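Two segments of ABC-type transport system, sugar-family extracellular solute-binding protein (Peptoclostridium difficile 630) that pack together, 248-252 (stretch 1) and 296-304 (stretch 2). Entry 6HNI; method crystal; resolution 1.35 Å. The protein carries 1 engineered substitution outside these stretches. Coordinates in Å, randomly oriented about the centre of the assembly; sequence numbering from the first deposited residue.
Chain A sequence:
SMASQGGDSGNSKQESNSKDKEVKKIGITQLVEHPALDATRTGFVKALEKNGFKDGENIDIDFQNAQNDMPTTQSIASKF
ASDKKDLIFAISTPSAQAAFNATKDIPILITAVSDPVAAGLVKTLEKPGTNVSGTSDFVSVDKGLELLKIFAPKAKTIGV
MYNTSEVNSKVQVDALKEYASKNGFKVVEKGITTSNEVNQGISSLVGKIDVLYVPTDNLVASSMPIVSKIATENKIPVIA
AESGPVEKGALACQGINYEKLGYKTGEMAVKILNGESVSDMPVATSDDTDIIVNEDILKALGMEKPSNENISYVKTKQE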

# COMPACT_ATOMS: atom_id res chain seq x y z
N LYS A 248 9.76 5.67 -7.55
CA LYS A 248 9.14 6.79 -8.27
C LYS A 248 9.66 8.17 -7.82
O LYS A 248 9.10 9.19 -8.25
CB LYS A 248 7.60 6.74 -8.14
CG LYS A 248 6.90 5.48 -8.70
CD LYS A 248 7.00 5.40 -10.23
CE LYS A 248 6.39 4.14 -10.84
NZ LYS A 248 6.83 4.12 -12.26
N GLY A 249 10.72 8.23 -7.01
CA GLY A 249 11.39 9.44 -6.68
C GLY A 249 11.34 9.95 -5.24
O GLY A 249 11.86 11.01 -4.98
N ALA A 250 10.76 9.22 -4.30
CA ALA A 250 11.01 9.49 -2.89
C ALA A 250 12.48 9.16 -2.56
O ALA A 250 13.14 8.39 -3.26
CB ALA A 250 10.07 8.68 -1.99
N LEU A 251 12.98 9.66 -1.43
CA LEU A 251 14.35 9.39 -1.05
C LEU A 251 14.58 7.99 -0.49
O LEU A 251 15.53 7.31 -0.90
CB LEU A 251 14.87 10.40 -0.03
CG LEU A 251 16.25 10.19 0.55
CD1 LEU A 251 17.28 10.23 -0.55
CD2 LEU A 251 16.56 11.23 1.63
N ALA A 252 13.75 7.59 0.47
CA ALA A 252 14.04 6.36 1.22
C ALA A 252 12.83 5.78 1.89
O ALA A 252 11.84 6.48 2.12
CB ALA A 252 15.11 6.60 2.25
N ASP A 296 19.58 8.39 -6.97
CA ASP A 296 19.51 9.58 -7.84
C ASP A 296 19.00 10.76 -7.02
O ASP A 296 19.51 11.88 -7.12
CB ASP A 296 18.54 9.37 -9.01
CG ASP A 296 19.01 8.32 -10.00
OD1 ASP A 296 20.22 8.36 -10.29
OD2 ASP A 296 18.18 7.49 -10.48
N ILE A 297 17.99 10.50 -6.21
CA ILE A 297 17.42 11.53 -5.30
C ILE A 297 18.43 11.90 -4.22
O ILE A 297 18.60 13.08 -3.93
CB ILE A 297 16.08 11.06 -4.68
CG1 ILE A 297 15.02 10.81 -5.76
CG2 ILE A 297 15.52 12.05 -3.68
CD1 ILE A 297 14.68 11.99 -6.64
N LEU A 298 19.15 10.91 -3.67
CA LEU A 298 20.19 11.14 -2.68
C LEU A 298 21.23 12.14 -3.22
O LEU A 298 21.60 13.09 -2.53
CB LEU A 298 20.91 9.86 -2.32
CG LEU A 298 21.91 9.90 -1.17
CD1 LEU A 298 21.22 10.03 0.17
CD2 LEU A 298 22.73 8.63 -1.20
N LYS A 299 21.69 11.89 -4.45
CA LYS A 299 22.67 12.74 -5.08
C LYS A 299 22.09 14.12 -5.38
O LYS A 299 22.77 15.14 -5.16
CB LYS A 299 23.21 12.09 -6.37
CG LYS A 299 24.26 12.95 -7.07
CD LYS A 299 24.77 12.26 -8.32
CE LYS A 299 25.48 13.26 -9.21
NZ LYS A 299 25.96 12.59 -10.45
N ALA A 300 20.86 14.19 -5.87
CA ALA A 300 20.21 15.49 -6.13
C ALA A 300 20.09 16.35 -4.87
O ALA A 300 20.15 17.59 -4.96
CB ALA A 300 18.84 15.30 -6.76
N LEU A 301 19.94 15.72 -3.70
CA LEU A 301 19.88 16.45 -2.41
C LEU A 301 21.27 16.81 -1.84
O LEU A 301 21.36 17.41 -0.77
CB LEU A 301 19.07 15.64 -1.38
CG LEU A 301 17.58 15.44 -1.73
CD1 LEU A 301 16.96 14.52 -0.73
CD2 LEU A 301 16.78 16.74 -1.66
N GLY A 302 22.32 16.39 -2.53
CA GLY A 302 23.69 16.61 -2.14
C GLY A 302 24.13 15.75 -0.98
O GLY A 302 25.04 16.13 -0.26
N MET A 303 23.49 14.60 -0.79
CA MET A 303 23.83 13.72 0.32
C MET A 303 24.82 12.62 -0.07
O MET A 303 24.88 12.19 -1.23
CB MET A 303 22.55 13.11 0.87
CG MET A 303 21.59 14.14 1.47
SD MET A 303 20.08 13.27 1.97
CE MET A 303 19.14 14.63 2.63
N GLU A 304 25.57 12.17 0.93
CA GLU A 304 26.49 11.04 0.78
C GLU A 304 25.77 9.73 1.11
O GLU A 304 24.81 9.72 1.90
CB GLU A 304 27.69 11.20 1.72
CG GLU A 304 28.61 12.37 1.39
CD GLU A 304 29.30 12.24 0.04
OE1 GLU A 304 29.49 13.28 -0.63
OE2 GLU A 304 29.64 11.10 -0.37

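The contact between 248-252 and 296-304 is small and apolar: it buries 239 Å², counting both sides, and no hydrogen bond crosses it. What holds the geometry together is van der Waals packing, of side chains against one another and against backbone atoms, and the backbones come closest at one point, where the CA atoms of Leu-251 and Ile-297 are 5.7 Å apart.

Lys-248 is the first residue after a helix to leave helical phi/psi, at -95/10, and its side chain takes no part, being out of reach of the other stretch. Its role in this account is to mark where the chain turns out of the helix toward the contact.

Gly-249 follows with phi/psi of 114/4. A CB at these angles would be jammed against the carbonyl O of Lys-248, so the local backbone alone calls for glycine; the neighbouring stretch need not be invoked, since an ideal CB would still lie 4.2 Å from Ile-297 CD1. What Gly-249 does offer across the gap is its carbonyl: Gly-249 O lies 3.3 Å from Ile-297 CG1. This is the shortest approach in the contact, yet it pairs an oxygen with an aliphatic carbon and is best read as close van der Waals packing. Ile-297 can make it because its CA-to-CB bond points toward stretch 1, and with chi1 and chi2 both m its CG1 and CD1 lie along the Gly-249 backbone.

Ala-250 contributes little. Its CA-to-CB bond points away from stretch 2, and its one contact is through the backbone, with Ala-250 O 4.0 Å from Ile-297 CG1.

Leu-251 carries the contact, with 92 Å² covered by the other stretch, the largest share of any residue. Its CA-to-CB bond points sideways, but chi1 t and chi2 p bring the end of the side chain nearer. Near the backbone, Leu-251 CA sits 3.9 Å from Ile-297 CG2. Farther out, Leu-251 CD1 packs 4.0 Å from both Ile-297 CG2 and Leu-298 CD1, and comes within 3.7 Å of the backbone at Leu-298 N. The second methyl, Leu-251 CD2, lies 4.1 Å from Leu-301 CD1 and 4.1 Å from Met-303 SD. One leucine thus touches four residues of stretch 2.

Three of the four, Ile-297, Leu-298 and Leu-301, are spaced i, i+1 and i+4 along the helix and its last turn; Met-303 follows the turn that ends it. Ile-297 and Leu-301 are joined by the bond from Leu-301 N to Ile-297 O (3.0 Å). Beyond them, Gly-302 adopts phi/psi of 74/26 in a Schellman motif, with Met-303 N bonded to Leu-298 O at 3.0 Å and Gly-302 N to Lys-299 O at 2.9 Å. The CA-to-CB bond of Met-303 points toward stretch 1, as does that of Leu-301.

Ala-252 closes the stretch in strand conformation, at -159/160, with its methyl out of reach of stretch 2 and no contact made.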